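Local coordinates for uncharacterized protein PA2723 (Pseudomonas aeruginosa PAO1, PDB 6TCB), which is of unknown function but binds calcium ions, at residues A36-A39 and Y40-A43; R75-A78 and R79-A83. All coordinates share one frame; numbering follows the deposited sequence.

Interaction 1. Residues A36-A39 and Y40-A43; sequences AFNA and YLNA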
ATOM      1  N   ALA A  36      -1.946   6.120   8.543  1.00  8.86           N
ATOM      2  CA  ALA A  36      -1.191   6.540   9.714  1.00  9.43           C
ATOM      3  C   ALA A  36      -0.880   5.367  10.623  1.00  9.31           C
ATOM      4  O   ALA A  36       0.149   5.374  11.305  1.00 10.09           O
ATOM      5  CB  ALA A  36      -1.971   7.607  10.476  1.00 11.13           C
ATOM      6  N   PHE A  37      -1.745   4.348  10.648  1.00  8.68           N
ATOM      7  CA  PHE A  37      -1.435   3.183  11.469  1.00  8.58           C
ATOM      8  C   PHE A  37      -0.102   2.563  11.064  1.00  8.37           C
ATOM      9  O   PHE A  37       0.606   2.017  11.913  1.00  8.68           O
ATOM     10  CB  PHE A  37      -2.571   2.152  11.429  1.00  9.28           C
ATOM     11  CG  PHE A  37      -2.380   1.003  12.389  1.00  9.20           C
ATOM     12  CD1 PHE A  37      -2.379   1.229  13.753  1.00  9.16           C
ATOM     13  CD2 PHE A  37      -2.218  -0.295  11.922  1.00 10.09           C
ATOM     14  CE1 PHE A  37      -2.203   0.189  14.643  1.00  9.11           C
ATOM     15  CE2 PHE A  37      -2.040  -1.347  12.805  1.00  9.84           C
ATOM     16  CZ  PHE A  37      -2.031  -1.104  14.158  1.00  9.72           C
ATOM     17  N   ASN A  38       0.267   2.634   9.779  1.00  7.76           N
ATOM     18  CA  ASN A  38       1.567   2.094   9.399  1.00  8.46           C
ATOM     19  C   ASN A  38       2.705   2.898  10.017  1.00  8.96           C
ATOM     20  O   ASN A  38       3.726   2.328  10.427  1.00  9.18           O
ATOM     21  CB  ASN A  38       1.715   2.005   7.886  1.00  9.19           C
ATOM     22  CG  ASN A  38       2.738   0.981   7.493  1.00  9.77           C
ATOM     23  OD1 ASN A  38       2.571  -0.205   7.771  1.00 10.62           O
ATOM     24  ND2 ASN A  38       3.812   1.424   6.860  1.00 11.27           N
ATOM     25  N   ALA A  39       2.539   4.217  10.116  1.00  9.44           N
ATOM     26  CA  ALA A  39       3.546   5.032  10.790  1.00 10.49           C
ATOM     27  C   ALA A  39       3.632   4.679  12.268  1.00 10.68           C
ATOM     28  O   ALA A  39       4.721   4.687  12.855  1.00 11.23           O
ATOM     29  CB  ALA A  39       3.230   6.518  10.604  1.00 10.80           C
ATOM     30  N   TYR A  40       2.485   4.374  12.887  1.00 10.20           N
ATOM     31  CA  TYR A  40       2.444   3.978  14.286  1.00  9.68           C
ATOM     32  C   TYR A  40       3.194   2.673  14.498  1.00  9.25           C
ATOM     33  O   TYR A  40       4.025   2.558  15.405  1.00  9.31           O
ATOM     34  CB  TYR A  40       0.981   3.824  14.727  1.00 10.66           C
ATOM     35  CG  TYR A  40       0.804   3.638  16.217  1.00 11.38           C
ATOM     36  CD1 TYR A  40       0.946   4.708  17.084  1.00 11.90           C
ATOM     37  CD2 TYR A  40       0.493   2.396  16.758  1.00 12.24           C
ATOM     38  CE1 TYR A  40       0.795   4.551  18.465  1.00 12.80           C
ATOM     39  CE2 TYR A  40       0.348   2.234  18.118  1.00 13.39           C
ATOM     40  CZ  TYR A  40       0.490   3.309  18.963  1.00 14.61           C
ATOM     41  OH  TYR A  40       0.332   3.137  20.318  1.00 18.31           O
ATOM     42  N   LEU A  41       2.901   1.667  13.670  1.00  8.50           N
ATOM     43  CA  LEU A  41       3.615   0.398  13.768  1.00  8.69           C
ATOM     44  C   LEU A  41       5.123   0.610  13.683  1.00  8.93           C
ATOM     45  O   LEU A  41       5.883   0.119  14.523  1.00  9.16           O
ATOM     46  CB  LEU A  41       3.152  -0.541  12.654  1.00  8.50           C
ATOM     47  CG  LEU A  41       1.742  -1.113  12.804  1.00  8.61           C
ATOM     48  CD1 LEU A  41       1.354  -1.810  11.523  1.00  8.95           C
ATOM     49  CD2 LEU A  41       1.610  -2.048  14.005  1.00 10.06           C
ATOM     50  N   ASN A  42       5.573   1.370  12.684  1.00  9.70           N
ATOM     51  CA  ASN A  42       7.010   1.574  12.506  1.00 10.68           C
ATOM     52  C   ASN A  42       7.611   2.350  13.668  1.00 12.28           C
ATOM     53  O   ASN A  42       8.704   2.019  14.137  1.00 13.71           O
ATOM     54  CB  ASN A  42       7.284   2.249  11.158  1.00 11.03           C
ATOM     55  CG  ASN A  42       7.196   1.272   9.995  1.00 12.33           C
ATOM     56  OD1 ASN A  42       8.040   0.389   9.846  1.00 14.19           O
ATOM     57  ND2 ASN A  42       6.174   1.414   9.177  1.00 12.68           N
ATOM     58  N   ALA A  43       6.907   3.362  14.168  1.00 11.42           N
ATOM     59  CA  ALA A  43       7.436   4.122  15.295  1.00 13.13           C
ATOM     60  C   ALA A  43       7.567   3.268  16.545  1.00 15.33           C
ATOM     61  O   ALA A  43       8.488   3.483  17.346  1.00 17.32           O
ATOM     62  CB  ALA A  43       6.526   5.317  15.580  1.00 13.44           C
TER
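Leu41 lies over one face of the Phe37 ring, one helical turn further on. Its CG makes a CH-pi contact, 4.1 Å from the ring centroid of Phe37, and is offset toward the rim. The two methyls of Leu41 both lie near CE2 of the ring, CD1 also toward ring CD2 and CD2 toward CZ. CD1 of Leu41 comes within 3.7 Å of Phe37 CE2. With CG of Phe37 anti to the backbone N (chi1 -173°) and beside the carbonyl carbon, the ring lies on the side of the following turn, where Leu41 covers it. Tyr40 makes a looser contact with the same ring, with its CD2 4.1 Å from Phe37 CE1.

The polar side of this turn is built on Asn38 O. This oxygen takes two bonds from Asn42. The backbone N of Asn42 gives the regular helix bond. The side-chain ND2 of Asn42 gives a second bond of 2.9 Å to Asn38 O, bent to 135° at the hydrogen. The two donors arrive from opposite faces of the carbonyl plane. CG of Asn42 sits beside its own backbone N (chi1 -78°), which turns the amide back along the helix. The two asparagine amides are nearly perpendicular, and their ND2 atoms are two donors that do not bond to each other. ND2 of Asn42 also bonds to Ser48 O, while OD1 of Asn38 bonds to the hydroxyl of Ser48. Both amides are thus tied to the start of strand 48-53.

The main-chain bonds are those of an ordinary alpha-helix, such as Leu41 N to Phe37 O. Helix 33-43 rests its apolar side on helix 3-18, where Phe7 meets Phe37 and Tyr40 edge-to-face and Leu11 and Ala14 touch Leu41. Tyr60 of strand 57-62 meets Phe37, Asn38 and Leu41 from the sheet.

Interaction 2. Residues R75-A78 and R79-A83; sequences RARA and RLREA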
ATOM      1  N   ARG A  75      -5.850 -11.679  -4.165  1.00  9.31           N
ATOM      2  CA  ARG A  75      -6.663 -12.130  -5.295  1.00 10.24           C
ATOM      3  C   ARG A  75      -7.644 -13.208  -4.852  1.00  9.81           C
ATOM      4  O   ARG A  75      -8.827 -13.183  -5.217  1.00 10.09           O
ATOM      5  CB  ARG A  75      -5.757 -12.643  -6.420  1.00 11.78           C
ATOM      6  CG  ARG A  75      -4.818 -11.583  -6.971  1.00 15.27           C
ATOM      7  CD  ARG A  75      -4.005 -12.085  -8.149  1.00 21.15           C
ATOM      8  NE  ARG A  75      -3.120 -11.045  -8.664  1.00 25.18           N
ATOM      9  CZ  ARG A  75      -1.789 -11.085  -8.634  1.00 25.78           C
ATOM     10  NH1 ARG A  75      -1.144 -12.125  -8.113  1.00 26.05           N
ATOM     11  NH2 ARG A  75      -1.101 -10.073  -9.146  1.00 25.23           N
ATOM     12  N   ALA A  76      -7.176 -14.148  -4.043  1.00  9.95           N
ATOM     13  CA  ALA A  76      -8.055 -15.190  -3.532  1.00  9.92           C
ATOM     14  C   ALA A  76      -9.067 -14.633  -2.543  1.00  9.53           C
ATOM     15  O   ALA A  76     -10.242 -15.013  -2.570  1.00 10.12           O
ATOM     16  CB  ALA A  76      -7.220 -16.282  -2.860  1.00 10.22           C
ATOM     17  N   ARG A  77      -8.624 -13.752  -1.646  1.00  8.70           N
ATOM     18  CA  ARG A  77      -9.535 -13.099  -0.716  1.00  9.56           C
ATOM     19  C   ARG A  77     -10.666 -12.397  -1.456  1.00 10.16           C
ATOM     20  O   ARG A  77     -11.819 -12.437  -1.019  1.00  9.99           O
ATOM     21  CB  ARG A  77      -8.744 -12.091   0.125  1.00 10.39           C
ATOM     22  CG  ARG A  77      -7.802 -12.706   1.149  1.00  9.78           C
ATOM     23  CD  ARG A  77      -6.867 -11.688   1.746  1.00 10.25           C
ATOM     24  NE  ARG A  77      -7.569 -10.570   2.371  1.00 10.59           N
ATOM     25  CZ  ARG A  77      -8.007 -10.552   3.625  1.00 10.29           C
ATOM     26  NH1 ARG A  77      -7.846 -11.608   4.408  1.00 11.24           N
ATOM     27  NH2 ARG A  77      -8.610  -9.469   4.095  1.00 10.66           N
ATOM     28  N   ALA A  78     -10.355 -11.745  -2.580  1.00 10.23           N
ATOM     29  CA  ALA A  78     -11.392 -11.021  -3.303  1.00 11.14           C
ATOM     30  C   ALA A  78     -12.444 -11.978  -3.844  1.00 11.43           C
ATOM     31  O   ALA A  78     -13.647 -11.707  -3.746  1.00 11.87           O
ATOM     32  CB  ALA A  78     -10.785 -10.188  -4.430  1.00 11.07           C
ATOM     33  N   ARG A  79     -12.019 -13.095  -4.429  1.00 12.54           N
ATOM     34  CA  ARG A  79     -12.993 -14.059  -4.930  0.75 15.91           C
ATOM     35  C   ARG A  79     -13.856 -14.598  -3.796  1.00 12.11           C
ATOM     36  O   ARG A  79     -15.071 -14.780  -3.964  1.00 12.25           O
ATOM     37  CB  ARG A  79     -12.268 -15.196  -5.649  0.75 22.19           C
ATOM     38  CG  ARG A  79     -11.513 -14.770  -6.906  0.75 35.71           C
ATOM     39  CD  ARG A  79     -12.412 -13.987  -7.851  0.75 43.51           C
ATOM     40  NE  ARG A  79     -11.863 -13.890  -9.199  0.75 55.11           N
ATOM     41  CZ  ARG A  79     -12.442 -13.227 -10.196  0.75 62.97           C
ATOM     42  NH1 ARG A  79     -13.590 -12.593  -9.996  0.75 64.70           N
ATOM     43  NH2 ARG A  79     -11.871 -13.195 -11.393  0.75 65.43           N
ATOM     44  N   LEU A  80     -13.258 -14.879  -2.638  1.00 10.37           N
ATOM     45  CA  LEU A  80     -14.013 -15.453  -1.534  1.00 10.30           C
ATOM     46  C   LEU A  80     -14.936 -14.433  -0.891  1.00 11.14           C
ATOM     47  O   LEU A  80     -16.066 -14.770  -0.514  1.00 11.01           O
ATOM     48  CB  LEU A  80     -13.029 -16.051  -0.533  1.00  9.64           C
ATOM     49  CG  LEU A  80     -12.303 -17.281  -1.094  1.00 10.78           C
ATOM     50  CD1 LEU A  80     -11.116 -17.608  -0.199  1.00 12.11           C
ATOM     51  CD2 LEU A  80     -13.233 -18.467  -1.219  1.00 11.03           C
ATOM     52  N   ARG A  81     -14.499 -13.182  -0.809  1.00 11.35           N
ATOM     53  CA  ARG A  81     -15.362 -12.135  -0.284  1.00 12.32           C
ATOM     54  C   ARG A  81     -16.577 -11.944  -1.182  1.00 13.29           C
ATOM     55  O   ARG A  81     -17.706 -11.818  -0.696  1.00 13.67           O
ATOM     56  CB  ARG A  81     -14.567 -10.838  -0.173  1.00 13.16           C
ATOM     57  CG  ARG A  81     -15.347  -9.689   0.466  1.00 15.76           C
ATOM     58  CD  ARG A  81     -14.514  -8.397   0.503  1.00 18.20           C
ATOM     59  NE  ARG A  81     -13.281  -8.554   1.270  1.00 19.07           N
ATOM     60  CZ  ARG A  81     -12.059  -8.652   0.748  1.00 18.78           C
ATOM     61  NH1 ARG A  81     -11.017  -8.807   1.556  1.00 18.10           N
ATOM     62  NH2 ARG A  81     -11.866  -8.593  -0.568  1.00 18.15           N
ATOM     63  N   GLU A  82     -16.374 -11.921  -2.495  1.00 15.34           N
ATOM     64  CA  GLU A  82     -17.496 -11.774  -3.421  0.81 19.85           C
ATOM     65  C   GLU A  82     -18.490 -12.917  -3.261  1.00 17.83           C
ATOM     66  O   GLU A  82     -19.699 -12.735  -3.458  1.00 19.87           O
ATOM     67  CB  GLU A  82     -16.971 -11.733  -4.859  0.81 25.32           C
ATOM     68  CG  GLU A  82     -16.099 -10.519  -5.176  0.81 31.58           C
ATOM     69  CD  GLU A  82     -15.242 -10.711  -6.422  0.81 36.90           C
ATOM     70  OE1 GLU A  82     -15.459 -11.702  -7.152  0.81 37.17           O
ATOM     71  OE2 GLU A  82     -14.342  -9.876  -6.668  0.81 38.98           O
ATOM     72  N   ALA A  83     -17.994 -14.110  -2.919  1.00 14.03           N
ATOM     73  CA  ALA A  83     -18.864 -15.260  -2.707  1.00 13.69           C
ATOM     74  C   ALA A  83     -19.598 -15.196  -1.374  1.00 13.65           C
ATOM     75  O   ALA A  83     -20.424 -16.071  -1.101  1.00 15.52           O
ATOM     76  CB  ALA A  83     -18.082 -16.574  -2.767  1.00 14.14           C
TER
HETATM   77  O   HOH W   1     -13.984  -8.660  -2.943  1.00 28.92           O
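Arg81 folds back over the previous turn of its helix, toward Arg77 and Ala78. Its CB lies 3.3 Å from Arg77 O, the carbonyl that also accepts the backbone N of Arg81 at 2.8 Å. From CB the chain runs on with CG anti to the backbone N (chi1 -176°), then bends at chi3. NE forms a salt bridge with Glu87. At the tip, one face of the Arg81 guanidinium lies over Arg77 O. NH1 of Arg81 comes to 3.6 Å from Arg77 NH2, with the two guanidinium planes 62° apart. Asp57 OD2 forms salt bridges with both Arg81 NH1 and Arg77 NE, so the two guanidinium groups converge on one carboxylate oxygen. NH2 of Arg81 packs 3.7 Å from Ala78 CA. Arg81 NH2 also donates to the oxygen of a water 3.2 Å away, which lies in the guanidinium plane, and that water in turn donates to Ala78 O.

Arg77 has further partners: Trp25 by a cation-pi contact and Pro91 O by a hydrogen bond. The arrangement is an i to i+4 arginine pair sharing an acidic partner. It joins the last turns of helix 67-82 to Asp57 of strand 57-62 and to the C-terminal segment.

In the fold
Interactions 1 and 2 are each built within a single helix, 33-43 and 67-82, on opposite sides of the chain's centre. Their centres are 27 Å apart and they do not touch. Strand 57-62 is a neighbour of both, through Tyr60 for interaction 1 and Asp57 for interaction 2. Interaction 1 is partly buried and relies on aromatic and aliphatic packing, with amides bonded to the sheet. Interaction 2 is a surface contact around one buried side chain, Arg77, with ion pairs and a water. The second subunit packs near Asn38 and Asn42 in interaction 1. In interaction 2 the side chain of Arg75 is about 7 Å from that of Asp68, a calcium-binding position of this protein, though no calcium is bound to it in this chain.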